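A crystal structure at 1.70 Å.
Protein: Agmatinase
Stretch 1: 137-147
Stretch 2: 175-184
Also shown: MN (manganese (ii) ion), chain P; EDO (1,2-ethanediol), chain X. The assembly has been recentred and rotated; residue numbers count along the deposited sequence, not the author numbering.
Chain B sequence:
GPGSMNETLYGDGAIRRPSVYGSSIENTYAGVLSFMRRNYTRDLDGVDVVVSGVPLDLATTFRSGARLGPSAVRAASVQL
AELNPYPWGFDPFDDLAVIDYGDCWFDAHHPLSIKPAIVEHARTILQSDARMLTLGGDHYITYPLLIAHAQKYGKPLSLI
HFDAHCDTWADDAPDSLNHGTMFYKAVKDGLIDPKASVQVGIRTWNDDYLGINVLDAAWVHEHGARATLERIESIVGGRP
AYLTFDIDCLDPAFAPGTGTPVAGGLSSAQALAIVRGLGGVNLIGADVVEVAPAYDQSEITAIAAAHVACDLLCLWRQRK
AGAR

Stretch 1, residues 137-147: GDHYITYPLLI
Stretch 2, residues 175-184: DSLNHGTMFY

Met182 and Tyr140 form the apolar centre of a contact that buries 514 Å² and contains no direct hydrogen bond between the stretches. Residues 175-181 are loop; Met182 opens a helix that continues beyond Tyr184, its CA-to-CB bond directed toward the other stretch (chi1 p, chi2 m, chi3 t). Its CB packs 3.5 Å from Tyr143 CB and 3.9 Å from Tyr140 CD1, while its CE lies 3.9 Å from the His139 ring centroid, over the face. In the register, CA of Tyr140 and CA of His179 are 4.2 Å apart, CA of Tyr143 and CA of Met182 5.8 Å. Tyr140 (chi1 t, chi2 84°) receives Leu177 CD1 over one face, 3.6 Å from its centroid; Leu177 is t, p.

The CA-to-CB bond of Phe183 (chi1 m, chi2 -28°) points away, but its ring comes nearer, turning an edge to the His139 face (centroids 5.1 Å apart, planes at 80°). Its CZ reaches Thr142 CG2 at 3.6 Å and its CE1 Leu146 CD1 at 3.9 Å, on the helix that runs on through Leu146 and Ile147.

Toward the polar edge, Asp138 OD1 accepts from Tyr140 N (2.9 Å), at the start of the 3-10 segment 139-141, and lies 3.7 Å from His179 CB (chi1 p). His139 (chi1 -140°, between wells) binds manganese through ND1 at 2.2 Å. A water bridges the stretches, accepting from Tyr140 OH (2.6 Å) and donating to Ser176 O (2.7 Å).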

# COMPACT_ATOMS: atom_id res chain seq x y z
N GLY B 137 13.40 8.17 -14.83
CA GLY B 137 13.40 7.91 -16.27
C GLY B 137 13.91 6.50 -16.58
O GLY B 137 14.74 5.92 -15.85
N ASP B 138 13.42 5.96 -17.68
CA ASP B 138 13.84 4.62 -18.09
C ASP B 138 15.22 4.62 -18.75
O ASP B 138 15.78 5.69 -19.06
CB ASP B 138 12.74 3.89 -18.90
CG ASP B 138 12.63 4.38 -20.36
OD1 ASP B 138 13.67 4.53 -21.04
OD2 ASP B 138 11.47 4.56 -20.85
N HIS B 139 15.80 3.44 -18.89
CA HIS B 139 17.21 3.35 -19.31
C HIS B 139 17.49 3.87 -20.70
O HIS B 139 18.66 4.15 -21.04
CB HIS B 139 17.73 1.92 -19.15
CG HIS B 139 19.15 1.86 -18.62
ND1 HIS B 139 19.64 0.77 -17.98
CD2 HIS B 139 20.18 2.79 -18.66
CE1 HIS B 139 20.90 1.01 -17.61
NE2 HIS B 139 21.25 2.25 -18.02
N TYR B 140 16.46 3.99 -21.54
CA TYR B 140 16.68 4.49 -22.89
C TYR B 140 17.42 5.84 -22.85
O TYR B 140 18.22 6.15 -23.76
CB TYR B 140 15.36 4.65 -23.66
CG TYR B 140 15.60 5.27 -25.02
CD1 TYR B 140 15.98 4.49 -26.10
CD2 TYR B 140 15.50 6.66 -25.20
CE1 TYR B 140 16.24 5.06 -27.34
CE2 TYR B 140 15.76 7.25 -26.43
CZ TYR B 140 16.11 6.43 -27.50
OH TYR B 140 16.38 6.99 -28.74
N ILE B 141 17.16 6.64 -21.82
CA ILE B 141 17.75 8.01 -21.78
C ILE B 141 19.27 8.00 -21.91
O ILE B 141 19.88 8.96 -22.41
CB ILE B 141 17.32 8.83 -20.54
CG1 ILE B 141 18.00 8.32 -19.24
CG2 ILE B 141 15.77 8.87 -20.44
CD1 ILE B 141 17.76 9.20 -18.01
N THR B 142 19.91 6.91 -21.47
CA THR B 142 21.37 6.86 -21.48
C THR B 142 21.98 6.88 -22.90
O THR B 142 23.10 7.38 -23.10
CB THR B 142 21.86 5.66 -20.68
OG1 THR B 142 21.29 5.72 -19.36
CG2 THR B 142 23.41 5.67 -20.57
N TYR B 143 21.22 6.39 -23.87
CA TYR B 143 21.70 6.41 -25.25
C TYR B 143 21.87 7.85 -25.77
O TYR B 143 22.97 8.23 -26.15
CB TYR B 143 20.78 5.53 -26.13
CG TYR B 143 21.09 5.54 -27.59
CD1 TYR B 143 22.40 5.35 -28.07
CD2 TYR B 143 20.05 5.69 -28.53
CE1 TYR B 143 22.67 5.36 -29.43
CE2 TYR B 143 20.32 5.73 -29.90
CZ TYR B 143 21.64 5.53 -30.34
OH TYR B 143 21.88 5.53 -31.68
N PRO B 144 20.81 8.69 -25.76
CA PRO B 144 21.10 10.05 -26.21
C PRO B 144 22.08 10.81 -25.30
O PRO B 144 22.83 11.67 -25.78
CB PRO B 144 19.72 10.75 -26.19
CG PRO B 144 18.79 9.80 -25.46
CD PRO B 144 19.36 8.42 -25.72
N LEU B 145 22.13 10.45 -24.01
CA LEU B 145 23.11 11.07 -23.13
C LEU B 145 24.52 10.70 -23.57
O LEU B 145 25.40 11.57 -23.61
CB LEU B 145 22.88 10.65 -21.66
CG LEU B 145 21.61 11.22 -20.99
CD1 LEU B 145 21.47 10.68 -19.57
CD2 LEU B 145 21.59 12.76 -20.97
N LEU B 146 24.73 9.44 -23.94
CA LEU B 146 26.03 9.01 -24.45
C LEU B 146 26.40 9.70 -25.77
O LEU B 146 27.55 10.03 -26.01
CB LEU B 146 26.07 7.49 -24.62
CG LEU B 146 26.17 6.68 -23.33
CD1 LEU B 146 25.91 5.22 -23.66
CD2 LEU B 146 27.52 6.87 -22.60
N ILE B 147 25.41 9.89 -26.64
CA ILE B 147 25.66 10.62 -27.90
C ILE B 147 26.26 11.98 -27.60
O ILE B 147 27.30 12.35 -28.17
CB ILE B 147 24.36 10.76 -28.74
CG1 ILE B 147 23.96 9.38 -29.29
CG2 ILE B 147 24.53 11.78 -29.88
CD1 ILE B 147 22.56 9.33 -29.87
N ASP B 175 15.50 3.62 -34.91
CA ASP B 175 14.57 4.61 -34.36
C ASP B 175 13.67 4.09 -33.23
O ASP B 175 12.83 4.85 -32.71
CB ASP B 175 13.67 5.20 -35.46
CG ASP B 175 12.75 4.14 -36.13
OD1 ASP B 175 12.81 2.94 -35.79
OD2 ASP B 175 11.97 4.52 -37.04
N SER B 176 13.79 2.82 -32.87
CA SER B 176 12.92 2.30 -31.79
C SER B 176 13.20 2.97 -30.45
O SER B 176 14.31 3.44 -30.18
CB SER B 176 13.01 0.78 -31.70
OG SER B 176 14.24 0.45 -31.10
N LEU B 177 12.19 2.98 -29.58
CA LEU B 177 12.28 3.61 -28.29
C LEU B 177 12.17 2.45 -27.33
O LEU B 177 11.05 2.04 -27.02
CB LEU B 177 11.09 4.56 -28.14
CG LEU B 177 10.96 5.61 -27.05
CD1 LEU B 177 12.29 6.32 -26.81
CD2 LEU B 177 9.92 6.63 -27.52
N ASN B 178 13.31 1.85 -26.99
CA ASN B 178 13.35 0.60 -26.22
C ASN B 178 14.51 0.63 -25.22
O ASN B 178 15.69 0.70 -25.61
CB ASN B 178 13.49 -0.60 -27.18
CG ASN B 178 13.24 -1.95 -26.51
OD1 ASN B 178 13.59 -2.16 -25.33
ND2 ASN B 178 12.65 -2.87 -27.25
N HIS B 179 14.16 0.56 -23.93
CA HIS B 179 15.16 0.61 -22.85
C HIS B 179 16.04 -0.63 -22.75
O HIS B 179 16.96 -0.66 -21.93
CB HIS B 179 14.49 0.93 -21.50
CG HIS B 179 13.63 -0.19 -20.95
ND1 HIS B 179 13.29 -0.24 -19.63
CD2 HIS B 179 13.08 -1.31 -21.55
CE1 HIS B 179 12.53 -1.35 -19.41
NE2 HIS B 179 12.43 -2.02 -20.56
N GLY B 180 15.77 -1.63 -23.58
CA GLY B 180 16.50 -2.88 -23.54
C GLY B 180 17.40 -3.10 -24.73
O GLY B 180 18.07 -4.14 -24.84
N THR B 181 17.40 -2.16 -25.67
CA THR B 181 18.23 -2.36 -26.88
C THR B 181 19.12 -1.15 -27.18
O THR B 181 19.86 -1.16 -28.19
CB THR B 181 17.40 -2.70 -28.12
OG1 THR B 181 16.58 -1.58 -28.46
CG2 THR B 181 16.47 -3.91 -27.88
N MET B 182 19.06 -0.12 -26.35
CA MET B 182 19.81 1.12 -26.66
C MET B 182 21.34 0.98 -26.53
O MET B 182 22.09 1.74 -27.17
CB MET B 182 19.27 2.34 -25.92
CG MET B 182 19.67 2.48 -24.44
SD MET B 182 18.74 1.27 -23.51
CE MET B 182 19.80 1.19 -22.05
N PHE B 183 21.81 0.00 -25.76
CA PHE B 183 23.28 -0.22 -25.73
C PHE B 183 23.79 -1.10 -26.85
O PHE B 183 24.99 -1.07 -27.15
CB PHE B 183 23.81 -0.69 -24.35
CG PHE B 183 23.58 0.30 -23.22
CD1 PHE B 183 23.48 1.68 -23.47
CD2 PHE B 183 23.49 -0.13 -21.90
CE1 PHE B 183 23.27 2.59 -22.44
CE2 PHE B 183 23.26 0.78 -20.87
CZ PHE B 183 23.15 2.14 -21.13
N TYR B 184 22.91 -1.90 -27.46
CA TYR B 184 23.23 -2.49 -28.75
C TYR B 184 23.50 -1.35 -29.74
O TYR B 184 24.50 -1.38 -30.46
CB TYR B 184 22.07 -3.37 -29.24
CG TYR B 184 22.23 -3.97 -30.63
CD1 TYR B 184 22.96 -5.16 -30.84
CD2 TYR B 184 21.63 -3.35 -31.75
CE1 TYR B 184 23.06 -5.70 -32.11
CE2 TYR B 184 21.76 -3.88 -33.02
CZ TYR B 184 22.48 -5.05 -33.20
OH TYR B 184 22.56 -5.58 -34.46
MN MN P . 18.69 -1.19 -18.04
C1 EDO X . 13.87 7.53 -30.65
O1 EDO X . 13.38 7.48 -31.99
C2 EDO X . 13.01 8.33 -29.66
O2 EDO X . 12.93 9.73 -29.97
O HOH W 1 16.07 5.40 -30.74
O HOH W 2 17.48 -2.71 -17.88